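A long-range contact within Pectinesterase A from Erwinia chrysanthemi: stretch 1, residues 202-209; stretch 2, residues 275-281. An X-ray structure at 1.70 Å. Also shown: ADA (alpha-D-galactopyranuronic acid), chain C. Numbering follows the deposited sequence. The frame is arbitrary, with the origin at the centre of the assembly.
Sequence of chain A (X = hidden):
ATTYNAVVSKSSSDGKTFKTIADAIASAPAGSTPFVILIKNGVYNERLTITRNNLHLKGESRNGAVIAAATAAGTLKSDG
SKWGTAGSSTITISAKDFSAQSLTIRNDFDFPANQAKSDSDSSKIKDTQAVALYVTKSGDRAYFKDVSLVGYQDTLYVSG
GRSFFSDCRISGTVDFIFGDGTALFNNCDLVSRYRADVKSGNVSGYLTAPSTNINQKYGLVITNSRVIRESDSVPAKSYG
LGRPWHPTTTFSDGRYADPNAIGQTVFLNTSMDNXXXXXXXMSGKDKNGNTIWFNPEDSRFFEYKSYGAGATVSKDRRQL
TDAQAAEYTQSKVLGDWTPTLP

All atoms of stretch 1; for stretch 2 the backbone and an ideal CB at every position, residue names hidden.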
ATOM      1  N   ASN A 202      -8.532  -4.884 -22.314  1.00 16.73           N
ATOM      2  CA  ASN A 202      -7.741  -5.615 -21.324  1.00 15.57           C
ATOM      3  C   ASN A 202      -7.756  -4.904 -19.970  1.00 14.47           C
ATOM      4  O   ASN A 202      -8.132  -3.738 -19.884  1.00 14.33           O
ATOM      5  CB  ASN A 202      -6.304  -5.823 -21.815  1.00 15.89           C
ATOM      6  CG  ASN A 202      -6.210  -6.823 -22.962  1.00 16.93           C
ATOM      7  OD1 ASN A 202      -7.130  -7.609 -23.202  1.00 17.97           O
ATOM      8  ND2 ASN A 202      -5.087  -6.801 -23.668  1.00 18.39           N
ATOM      9  N   VAL A 203      -7.352  -5.615 -18.920  1.00 12.78           N
ATOM     10  CA  VAL A 203      -7.399  -5.079 -17.556  1.00 11.42           C
ATOM     11  C   VAL A 203      -6.230  -4.124 -17.286  1.00 10.61           C
ATOM     12  O   VAL A 203      -5.076  -4.455 -17.567  1.00 10.35           O
ATOM     13  CB  VAL A 203      -7.438  -6.220 -16.505  1.00 11.53           C
ATOM     14  CG1 VAL A 203      -7.376  -5.668 -15.079  1.00 11.23           C
ATOM     15  CG2 VAL A 203      -8.698  -7.054 -16.685  1.00 11.45           C
ATOM     16  N   SER A 204      -6.545  -2.950 -16.736  1.00  9.39           N
ATOM     17  CA  SER A 204      -5.532  -1.959 -16.362  1.00  8.71           C
ATOM     18  C   SER A 204      -4.917  -2.207 -14.983  1.00  8.36           C
ATOM     19  O   SER A 204      -3.750  -1.895 -14.763  1.00  8.49           O
ATOM     20  CB  SER A 204      -6.103  -0.537 -16.434  1.00  8.86           C
ATOM     21  OG  SER A 204      -6.116  -0.054 -17.769  1.00  8.87           O
ATOM     22  N   GLY A 205      -5.697  -2.750 -14.049  1.00  7.49           N
ATOM     23  CA  GLY A 205      -5.139  -3.054 -12.730  1.00  6.94           C
ATOM     24  C   GLY A 205      -6.105  -3.625 -11.721  1.00  6.67           C
ATOM     25  O   GLY A 205      -7.229  -3.999 -12.064  1.00  6.42           O
ATOM     26  N   TYR A 206      -5.640  -3.698 -10.476  1.00  6.64           N
ATOM     27  CA  TYR A 206      -6.394  -4.278  -9.358  1.00  6.46           C
ATOM     28  C   TYR A 206      -6.060  -3.457  -8.124  1.00  6.16           C
ATOM     29  O   TYR A 206      -4.885  -3.228  -7.815  1.00  5.41           O
ATOM     30  CB  TYR A 206      -6.009  -5.753  -9.128  1.00  6.89           C
ATOM     31  CG  TYR A 206      -5.847  -6.534 -10.415  1.00  7.19           C
ATOM     32  CD1 TYR A 206      -4.619  -6.565 -11.076  1.00  8.71           C
ATOM     33  CD2 TYR A 206      -6.927  -7.205 -10.995  1.00  8.03           C
ATOM     34  CE1 TYR A 206      -4.462  -7.252 -12.274  1.00  8.85           C
ATOM     35  CE2 TYR A 206      -6.778  -7.903 -12.204  1.00  8.61           C
ATOM     36  CZ  TYR A 206      -5.533  -7.919 -12.826  1.00  9.14           C
ATOM     37  OH  TYR A 206      -5.345  -8.584 -14.017  1.00 10.99           O
ATOM     38  N   LEU A 207      -7.086  -3.005  -7.417  1.00  6.29           N
ATOM     39  CA  LEU A 207      -6.873  -2.173  -6.231  1.00  6.22           C
ATOM     40  C   LEU A 207      -6.126  -2.942  -5.154  1.00  6.01           C
ATOM     41  O   LEU A 207      -5.212  -2.415  -4.522  1.00  6.38           O
ATOM     42  CB  LEU A 207      -8.202  -1.681  -5.652  1.00  6.49           C
ATOM     43  CG  LEU A 207      -8.797  -0.392  -6.218  1.00  7.02           C
ATOM     44  CD1 LEU A 207      -9.148  -0.515  -7.687  1.00  7.60           C
ATOM     45  CD2 LEU A 207     -10.021  -0.003  -5.406  1.00  7.00           C
ATOM     46  N   THR A 208      -6.527  -4.191  -4.942  1.00  5.69           N
ATOM     47  CA  THR A 208      -5.964  -4.972  -3.849  1.00  5.44           C
ATOM     48  C   THR A 208      -5.496  -6.347  -4.289  1.00  5.43           C
ATOM     49  O   THR A 208      -6.020  -6.921  -5.240  1.00  5.31           O
ATOM     50  CB  THR A 208      -6.956  -5.134  -2.672  1.00  5.46           C
ATOM     51  OG1 THR A 208      -8.059  -5.964  -3.065  1.00  5.21           O
ATOM     52  CG2 THR A 208      -7.479  -3.771  -2.207  1.00  6.20           C
ATOM     53  N   ALA A 209      -4.499  -6.859  -3.577  1.00  5.40           N
ATOM     54  CA  ALA A 209      -4.055  -8.240  -3.744  1.00  5.35           C
ATOM     55  C   ALA A 209      -3.707  -8.778  -2.360  1.00  5.67           C
ATOM     56  O   ALA A 209      -2.530  -8.844  -1.988  1.00  5.41           O
ATOM     57  CB  ALA A 209      -2.864  -8.327  -4.695  1.00  5.26           C
ATOM     58  N   UNK A 275     -15.044   2.463 -13.563  1.00  8.85           N
ATOM     59  CA  UNK A 275     -13.828   1.750 -13.968  1.00  8.44           C
ATOM     60  C   UNK A 275     -13.764   0.358 -13.317  1.00  8.29           C
ATOM     61  O   UNK A 275     -13.079  -0.542 -13.809  1.00  8.52           O
ATOM     62  CB  UNK A 275     -12.588   2.564 -13.595  1.00  8.44           C
ATOM     63  N   UNK A 276     -14.514   0.183 -12.233  1.00  8.07           N
ATOM     64  CA  UNK A 276     -14.568  -1.081 -11.498  1.00  7.96           C
ATOM     65  C   UNK A 276     -15.488  -2.091 -12.192  1.00  8.30           C
ATOM     66  O   UNK A 276     -16.652  -1.778 -12.486  1.00  8.19           O
ATOM     67  CB  UNK A 276     -15.043  -0.838 -10.064  1.00  7.96           C
ATOM     68  N   UNK A 277     -14.970  -3.295 -12.442  1.00  8.27           N
ATOM     69  CA  UNK A 277     -15.775  -4.384 -13.020  1.00  8.73           C
ATOM     70  C   UNK A 277     -16.177  -5.462 -12.010  1.00  8.99           C
ATOM     71  O   UNK A 277     -17.102  -6.245 -12.268  1.00  9.65           O
ATOM     72  CB  UNK A 277     -14.998  -5.040 -14.164  1.00  8.73           C
ATOM     73  N   UNK A 278     -15.487  -5.505 -10.870  1.00  8.75           N
ATOM     74  CA  UNK A 278     -15.700  -6.548  -9.861  1.00  8.68           C
ATOM     75  C   UNK A 278     -14.388  -7.151  -9.400  1.00  8.64           C
ATOM     76  O   UNK A 278     -13.369  -6.464  -9.353  1.00  8.64           O
ATOM     77  CB  UNK A 278     -16.609  -7.648 -10.412  1.00  8.68           C
ATOM     78  N   UNK A 279     -14.416  -8.435  -9.052  1.00  8.27           N
ATOM     79  CA  UNK A 279     -13.235  -9.135  -8.552  1.00  8.30           C
ATOM     80  C   UNK A 279     -12.565  -9.932  -9.673  1.00  8.28           C
ATOM     81  O   UNK A 279     -13.125 -10.073 -10.763  1.00  8.33           O
ATOM     82  CB  UNK A 279     -13.613 -10.062  -7.395  1.00  8.30           C
ATOM     83  N   UNK A 280     -11.370 -10.463  -9.411  1.00  8.51           N
ATOM     84  CA  UNK A 280     -10.670 -11.251 -10.428  1.00  8.79           C
ATOM     85  C   UNK A 280      -9.857 -12.391  -9.820  1.00  8.86           C
ATOM     86  O   UNK A 280      -9.693 -12.473  -8.598  1.00  8.60           O
ATOM     87  CB  UNK A 280      -9.750 -10.345 -11.249  1.00  8.79           C
ATOM     88  N   UNK A 281      -9.365 -13.268 -10.696  1.00  8.92           N
ATOM     89  CA  UNK A 281      -8.481 -14.368 -10.318  1.00  9.54           C
ATOM     90  C   UNK A 281      -7.012 -13.956 -10.434  1.00  9.11           C
ATOM     91  O   UNK A 281      -6.689 -12.902 -10.987  1.00  8.80           O
ATOM     92  CB  UNK A 281      -8.756 -15.594 -11.191  1.00  9.54           C
TER
HETATM   93  C1  ADA C   1      -0.985 -10.430 -18.312  1.00 36.55           C
HETATM   94  C2  ADA C   1      -1.698 -10.587 -16.963  1.00 36.27           C
HETATM   95  C3  ADA C   1      -2.283  -9.250 -16.504  1.00 35.23           C
HETATM   96  C4  ADA C   1      -1.196  -8.174 -16.475  1.00 34.34           C
HETATM   97  C5  ADA C   1      -0.466  -8.089 -17.824  1.00 35.27           C
HETATM   98  C6  ADA C   1       0.690  -7.128 -17.739  1.00 36.51           C
HETATM   99  O1  ADA C   1      -1.930 -10.172 -19.364  1.00 37.24           O
HETATM  100  O2  ADA C   1      -2.730 -11.579 -17.048  1.00 37.13           O
HETATM  101  O3  ADA C   1      -2.882  -9.377 -15.208  1.00 36.03           O
HETATM  102  O4  ADA C   1      -0.275  -8.431 -15.402  1.00 28.50           O
HETATM  103  O5  ADA C   1       0.003  -9.383 -18.251  1.00 36.31           O
HETATM  104  O6B ADA C   1       1.826  -7.569 -17.446  1.00 37.08           O
HETATM  105  O6A ADA C   1       0.476  -5.913 -17.961  1.00 36.72           O

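Stretch 2 crosses stretch 1 with end-to-end directions 83° apart, and the two backbones stay well separated: the CA atoms of Val203 and position 277 are 9.6 Å apart. Side chains must span the gap.

Position 275 points its CA-to-CB bond toward stretch 1, but nothing there lies within 5.5 Å of the ideal CB. Many side chains would fit. It is His275; its nearest approach is His275 NE2 to Leu207 CD1 at 5.0 Å, too far for a close contact.

At position 276 the CA-to-CB bond runs sideways. Across the gap Leu207 directs its CD1 methyl this way, so a flexible apolar chain such as leucine, isoleucine or methionine would suit. It is Ile276. Its end turns in, and Ile276 CD1 meets Leu207 CD1 at 3.8 Å.

Position 277 points toward stretch 1, with a wide space before Val203 and the Tyr206 ring. A long or aromatic side chain could cross it, with an apolar body to suit the valine. It is Tyr277, with chi1 p. Tyr277 CE2 lies 4.0 Å from Val203 CG2, and Tyr277 OH reaches 3.6 Å from Val203 CG1 and 3.4 Å from Tyr206 CE2. No hydrogen bond joins it to stretch 1.

Position 278 has phi 132° and psi -148°. A CB here would be jammed against the carbonyl O of the residue before. The backbone alone calls for glycine, and it is Gly278.

Position 279 points away, so stretch 1 sets little demand at CB. Only a large side chain could come back to Thr208. It is Trp279, with chi1 m. Its ring edge approaches Thr208, with Trp279 CZ3 4.5 Å from Thr208 OG1, a loose contact.

Position 280 points toward stretch 1, and its ideal CB is 4.0 Å from Tyr206 CE2. The CB already packs against the ring, so even a short side chain makes contact here. The hydroxyl of Tyr206 lies farther along the ring, so a polar group is plausible; serine, asparagine or aspartate could serve. It is Asp280. Asp280 OD2 accepts a 2.6 Å hydrogen bond from Tyr277 OH. Asp280 OD2 also sits at the Tyr206 ring edge, 3.7 Å from Tyr206 CE2. A water donates to Asp280 OD2 (2.8 Å) and hydrogen-bonds Tyr206 OH (2.6 Å), bridging the stretches. Tyr206 OH also hydrogen-bonds ADA O3 at 2.8 Å, linking this contact to the bound sugar.

Position 281 points away; a long polar chain is acceptable. It is Lys281, whose N donates to Asp280 OD1 at 2.7 Å.

Stretch 2 275-281: HIYGWDK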
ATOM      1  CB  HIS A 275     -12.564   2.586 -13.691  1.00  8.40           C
ATOM      2  CG  HIS A 275     -12.314   2.873 -12.241  1.00  7.69           C
ATOM      3  ND1 HIS A 275     -13.152   3.655 -11.472  1.00  7.16           N
ATOM      4  CD2 HIS A 275     -11.294   2.507 -11.427  1.00  7.00           C
ATOM      5  CE1 HIS A 275     -12.668   3.743 -10.246  1.00  7.53           C
ATOM      6  NE2 HIS A 275     -11.542   3.052 -10.192  1.00  7.70           N
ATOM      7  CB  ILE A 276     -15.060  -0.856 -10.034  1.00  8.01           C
ATOM      8  CG1 ILE A 276     -14.088   0.036  -9.240  1.00  8.00           C
ATOM      9  CG2 ILE A 276     -15.301  -2.197  -9.321  1.00  7.68           C
ATOM     10  CD1 ILE A 276     -12.634  -0.479  -9.168  1.00  8.07           C
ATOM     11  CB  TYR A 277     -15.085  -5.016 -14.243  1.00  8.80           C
ATOM     12  CG  TYR A 277     -13.733  -5.643 -13.968  1.00  8.70           C
ATOM     13  CD1 TYR A 277     -13.624  -6.889 -13.343  1.00  9.24           C
ATOM     14  CD2 TYR A 277     -12.561  -4.997 -14.352  1.00  8.76           C
ATOM     15  CE1 TYR A 277     -12.372  -7.462 -13.091  1.00  9.05           C
ATOM     16  CE2 TYR A 277     -11.305  -5.566 -14.108  1.00  8.66           C
ATOM     17  CZ  TYR A 277     -11.223  -6.792 -13.480  1.00  8.98           C
ATOM     18  OH  TYR A 277      -9.986  -7.346 -13.240  1.00  8.84           O
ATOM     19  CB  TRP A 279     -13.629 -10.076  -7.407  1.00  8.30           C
ATOM     20  CG  TRP A 279     -14.345  -9.403  -6.265  1.00  8.23           C
ATOM     21  CD1 TRP A 279     -15.695  -9.385  -6.039  1.00  8.46           C
ATOM     22  CD2 TRP A 279     -13.750  -8.660  -5.192  1.00  7.68           C
ATOM     23  NE1 TRP A 279     -15.975  -8.677  -4.893  1.00  8.03           N
ATOM     24  CE2 TRP A 279     -14.802  -8.219  -4.355  1.00  8.35           C
ATOM     25  CE3 TRP A 279     -12.430  -8.324  -4.855  1.00  7.77           C
ATOM     26  CZ2 TRP A 279     -14.575  -7.458  -3.198  1.00  8.36           C
ATOM     27  CZ3 TRP A 279     -12.201  -7.575  -3.707  1.00  7.97           C
ATOM     28  CH2 TRP A 279     -13.271  -7.146  -2.890  1.00  8.61           C
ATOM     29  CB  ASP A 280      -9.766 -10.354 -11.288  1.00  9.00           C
ATOM     30  CG  ASP A 280      -9.748 -10.765 -12.761  1.00  9.88           C
ATOM     31  OD1 ASP A 280      -9.829 -11.977 -13.067  1.00  9.93           O
ATOM     32  OD2 ASP A 280      -9.642  -9.867 -13.619  1.00 11.13           O
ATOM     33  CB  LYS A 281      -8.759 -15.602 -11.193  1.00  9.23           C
ATOM     34  CG  LYS A 281      -8.533 -15.385 -12.687  1.00 10.55           C
ATOM     35  CD  LYS A 281      -8.973 -16.594 -13.511  1.00 11.86           C
ATOM     36  CE  LYS A 281      -8.624 -16.393 -14.978  1.00 15.42           C
ATOM     37  NZ  LYS A 281      -9.333 -17.363 -15.862  1.00 18.51           N
TER
HETATM   38  O   HOH W   1      -7.210 -10.204 -14.930  1.00 18.77           O
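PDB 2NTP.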